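Local coordinates for putative alpha/beta hydrolase fold protein (Candidatus Nitrososphaera gargensis, PDB 5A62) that is a putative hydrolase of the alpha/beta hydrolase fold, probably acting as a carboxylesterase, at residues E142-T146 with Q147-A151; Y196-P199 with G200-Q204. All blocks are in the same frame, centred on the assembly; numbering follows the deposited sequence. Where two conformers were deposited one is given.

Interaction 1 of 2, residues E142-T146 with Q147-A151; sequences EVAIT and QGMKA
Q147 is still tied to the helix behind it: its backbone N donates to V143 O at 2.8 Å, with a fairly straight N-H...O angle of 152°. Its CB rests obliquely against V143 CG1, 4.1 Å away, and beyond CG the chain runs extended and carries the amide out alongside V143, its NE2 near V143 CG1. There Q147 NE2 donates to a water that in turn donates to T146 OG1. In the same modelled conformer T146 OG1 gives a 2.6 Å bond to E142 O, arriving from the face of that carbonyl opposite to T146 N. T146 was modelled twice, however, so this small polar network is tentative.

The helix breaks at G148. Its N divides itself between V143 O and A144 O, both bonds weak and bent, while its CA leans on A144 O at 3.2 Å in a CA-H...O contact. With phi at 95°, the chain leaves the helical path here, and the same glycine is the N-cap of the next helix. M149 then folds back: the bend at chi2 (-55°) turns SD to A144 CB, 3.6 Å away, an apolar contact on the buried side. Two residues on, the backbone of A151 passes loosely beside V143 CG1.

The result is a sharp helix-to-helix turn at a positive-phi glycine, among the helices inserted between strands 116-122 and 212-218, the lid position in many alpha/beta hydrolases. I145 O accepts a hydrogen bond from K68 of the second subunit, V143 and A144 pack on L152 of helix 149-157, and A144 and M149 lie against F188 of helix 185-194.

Interaction 2 of 2, residues Y196-P199 with G200-Q204; sequences YTIP and GNVVQ
The P199 ring has one face turned to V202, whose CG2 methyl sits over it, 3.9 Å from P199 CD and slightly farther from CG. On the same side of the ring, but off at its CB corner, comes the amide of N201, touching P199 CB with OD1 at 3.6 Å. That approach follows from chi1 of 72°, which sets N201 CG between its own backbone N and carbonyl carbon. V202 CG2 does double duty: besides covering the ring it lies 3.5 Å from P199 O, and it reaches loosely to CG2 of I198.

P199 to V202 form a type I beta turn whose ends are held apart, P199 O being 3.9 Å from V202 N. A water fills the role of the direct bond, donating to P199 O at 2.7 Å and accepting from V202 N at 3.2 Å. N201 occupies the N-cap position of helix 202-209, yet its side chain makes no capping bond; the water takes the N-H of V202, the first residue of the helix.

P199 and V202 both press on M107 of helix 100-111, and K128 NZ donates to I198 O. At the subunit interface, G200 N donates to E131 OE2 of the second subunit, and P199 packs on that same glutamate.

This is a type I beta turn, its ends bridged by a water, leading into a helix. In the alpha/beta hydrolase fold it lies where the chain returns from the helices inserted after strand 116-122 and enters helix 202-209, which leads to strand 212-218 of the central sheet.

Both interactions are local turns that deliver the chain into a helix, and both are partly buried and border the second subunit, yet their centres lie 29 Å apart and they do not touch. Interaction 1 joins two of the helices inserted between strands 116-122 and 212-218, far from the middle of the chain; interaction 2 comes later, where the chain leaves that insertion and packs against helix 100-111 beside the central sheet. Their chemistry differs accordingly. At 142-151 direct main-chain bonds and a positive-phi glycine end one helix before the next begins, whereas at 196-204 no direct hydrogen bond crosses, and proline-valine packing with a bridging water shapes the bend.

Interaction 1 of 2, residues E142-T146 with Q147-A151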
# COMPACT_ATOMS: atom_id res chain seq x y z
N GLU A 142 8.04 10.54 5.69
CA GLU A 142 8.56 10.81 7.04
C GLU A 142 8.47 12.32 7.33
O GLU A 142 8.03 12.69 8.44
CB GLU A 142 9.99 10.35 7.12
CG GLU A 142 10.61 10.59 8.48
CD GLU A 142 12.06 10.11 8.60
OE1 GLU A 142 12.64 9.54 7.63
OE2 GLU A 142 12.65 10.37 9.69
N VAL A 143 8.85 13.13 6.35
CA VAL A 143 8.68 14.57 6.58
C VAL A 143 7.20 14.97 6.76
O VAL A 143 6.82 15.74 7.63
CB VAL A 143 9.31 15.43 5.47
CG1 VAL A 143 9.03 16.90 5.73
CG2 VAL A 143 10.78 15.14 5.38
N ALA A 144 6.33 14.46 5.93
CA ALA A 144 4.91 14.79 6.04
C ALA A 144 4.38 14.45 7.43
O ALA A 144 3.64 15.22 8.04
CB ALA A 144 4.09 14.03 4.99
N ILE A 145 4.73 13.27 7.92
CA ILE A 145 4.22 12.81 9.20
C ILE A 145 4.84 13.57 10.39
O ILE A 145 4.10 13.91 11.33
CB ILE A 145 4.44 11.29 9.33
CG1 ILE A 145 3.62 10.59 8.28
CG2 ILE A 145 4.01 10.79 10.74
CD1 ILE A 145 4.10 9.15 8.00
N THR A 146 6.13 13.78 10.32
CA THR A 146 6.84 14.36 11.47
C THR A 146 6.72 15.89 11.49
O THR A 146 6.57 16.49 12.57
CB THR A 146 8.27 13.86 11.52
OG1 THR A 146 9.00 14.19 10.34
CG2 THR A 146 8.26 12.37 11.68
N GLN A 147 6.75 16.51 10.32
CA GLN A 147 6.89 17.99 10.18
C GLN A 147 5.71 18.65 9.51
O GLN A 147 5.52 19.86 9.69
CB GLN A 147 8.13 18.37 9.42
CG GLN A 147 9.47 17.86 9.96
CD GLN A 147 10.65 18.57 9.29
OE1 GLN A 147 10.66 19.80 9.16
NE2 GLN A 147 11.64 17.82 8.87
N GLY A 148 4.89 17.90 8.76
CA GLY A 148 3.78 18.40 8.08
C GLY A 148 4.00 18.79 6.64
O GLY A 148 5.08 18.79 6.10
N MET A 149 2.88 19.08 5.97
CA MET A 149 2.87 19.34 4.56
C MET A 149 3.49 20.66 4.13
O MET A 149 4.08 20.76 3.08
CB MET A 149 1.44 19.22 3.99
CG MET A 149 0.85 17.80 4.17
SD MET A 149 1.86 16.46 3.49
CE MET A 149 1.44 16.64 1.81
N LYS A 150 3.34 21.69 4.96
CA LYS A 150 3.99 22.96 4.61
C LYS A 150 5.52 22.77 4.64
O LYS A 150 6.22 23.22 3.74
CB LYS A 150 3.55 24.07 5.56
CG LYS A 150 2.08 24.47 5.49
CD LYS A 150 1.85 25.67 6.42
CE LYS A 150 0.39 25.98 6.74
NZ LYS A 150 -0.52 25.96 5.56
N ALA A 151 6.02 22.05 5.65
CA ALA A 151 7.44 21.73 5.69
C ALA A 151 7.88 20.86 4.55
O ALA A 151 8.90 21.11 3.91
CB ALA A 151 7.83 21.08 6.99
O HOH W 1 11.38 14.71 9.20

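Interaction 2 of 2, residues Y196-P199 with G200-Q204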
# COMPACT_ATOMS: atom_id res chain seq x y z
N TYR A 196 2.31 1.24 -4.81
CA TYR A 196 2.76 -0.17 -4.79
C TYR A 196 1.74 -1.17 -5.24
O TYR A 196 2.03 -2.34 -5.50
CB TYR A 196 3.19 -0.58 -3.37
CG TYR A 196 4.48 0.04 -2.91
CD1 TYR A 196 5.67 -0.62 -3.15
CD2 TYR A 196 4.55 1.19 -2.17
CE1 TYR A 196 6.87 -0.08 -2.75
CE2 TYR A 196 5.75 1.68 -1.73
CZ TYR A 196 6.90 1.04 -2.04
OH TYR A 196 8.12 1.57 -1.58
N THR A 197 0.48 -0.73 -5.33
CA THR A 197 -0.64 -1.62 -5.63
C THR A 197 -1.05 -1.56 -7.08
O THR A 197 -2.06 -2.20 -7.46
CB THR A 197 -1.87 -1.33 -4.74
OG1 THR A 197 -2.46 -0.10 -5.16
CG2 THR A 197 -1.47 -1.22 -3.33
N ILE A 198 -0.28 -0.88 -7.93
CA ILE A 198 -0.60 -0.85 -9.39
C ILE A 198 -0.40 -2.29 -9.92
O ILE A 198 0.67 -2.86 -9.65
CB ILE A 198 0.36 0.05 -10.10
CG1 ILE A 198 0.20 1.51 -9.64
CG2 ILE A 198 0.18 -0.07 -11.59
CD1 ILE A 198 1.38 2.37 -10.08
N PRO A 199 -1.35 -2.83 -10.63
CA PRO A 199 -1.19 -4.22 -11.15
C PRO A 199 -0.14 -4.24 -12.23
O PRO A 199 0.06 -3.26 -12.95
CB PRO A 199 -2.54 -4.58 -11.68
CG PRO A 199 -3.48 -3.59 -11.17
CD PRO A 199 -2.69 -2.34 -10.82
N GLY A 200 0.49 -5.40 -12.41
CA GLY A 200 1.53 -5.52 -13.44
C GLY A 200 1.01 -5.69 -14.85
O GLY A 200 1.82 -5.71 -15.76
N ASN A 201 -0.28 -5.84 -15.03
CA ASN A 201 -0.85 -6.09 -16.38
C ASN A 201 -1.66 -4.93 -16.96
O ASN A 201 -2.50 -5.13 -17.83
CB ASN A 201 -1.72 -7.34 -16.34
CG ASN A 201 -3.04 -7.14 -15.59
OD1 ASN A 201 -3.26 -6.19 -14.83
ND2 ASN A 201 -3.96 -8.06 -15.84
N VAL A 202 -1.48 -3.68 -16.46
CA VAL A 202 -2.25 -2.59 -16.98
C VAL A 202 -1.86 -2.31 -18.44
O VAL A 202 -2.71 -1.88 -19.21
CB VAL A 202 -2.17 -1.31 -16.12
CG1 VAL A 202 -3.08 -0.21 -16.62
CG2 VAL A 202 -2.52 -1.61 -14.69
N VAL A 203 -0.60 -2.43 -18.79
CA VAL A 203 -0.21 -2.17 -20.17
C VAL A 203 -0.99 -3.11 -21.07
O VAL A 203 -1.53 -2.63 -22.07
CB VAL A 203 1.30 -2.33 -20.42
CG1 VAL A 203 1.62 -2.18 -21.90
CG2 VAL A 203 2.14 -1.38 -19.56
N GLN A 204 -1.09 -4.38 -20.75
CA GLN A 204 -1.85 -5.31 -21.58
C GLN A 204 -3.30 -4.89 -21.64
O GLN A 204 -3.93 -4.89 -22.72
CB GLN A 204 -1.73 -6.74 -21.01
CG GLN A 204 -2.49 -7.78 -21.85
CD GLN A 204 -2.22 -9.21 -21.40
OE1 GLN A 204 -2.52 -9.55 -20.25
NE2 GLN A 204 -1.64 -10.06 -22.31
O HOH W 2 1.07 -2.28 -15.23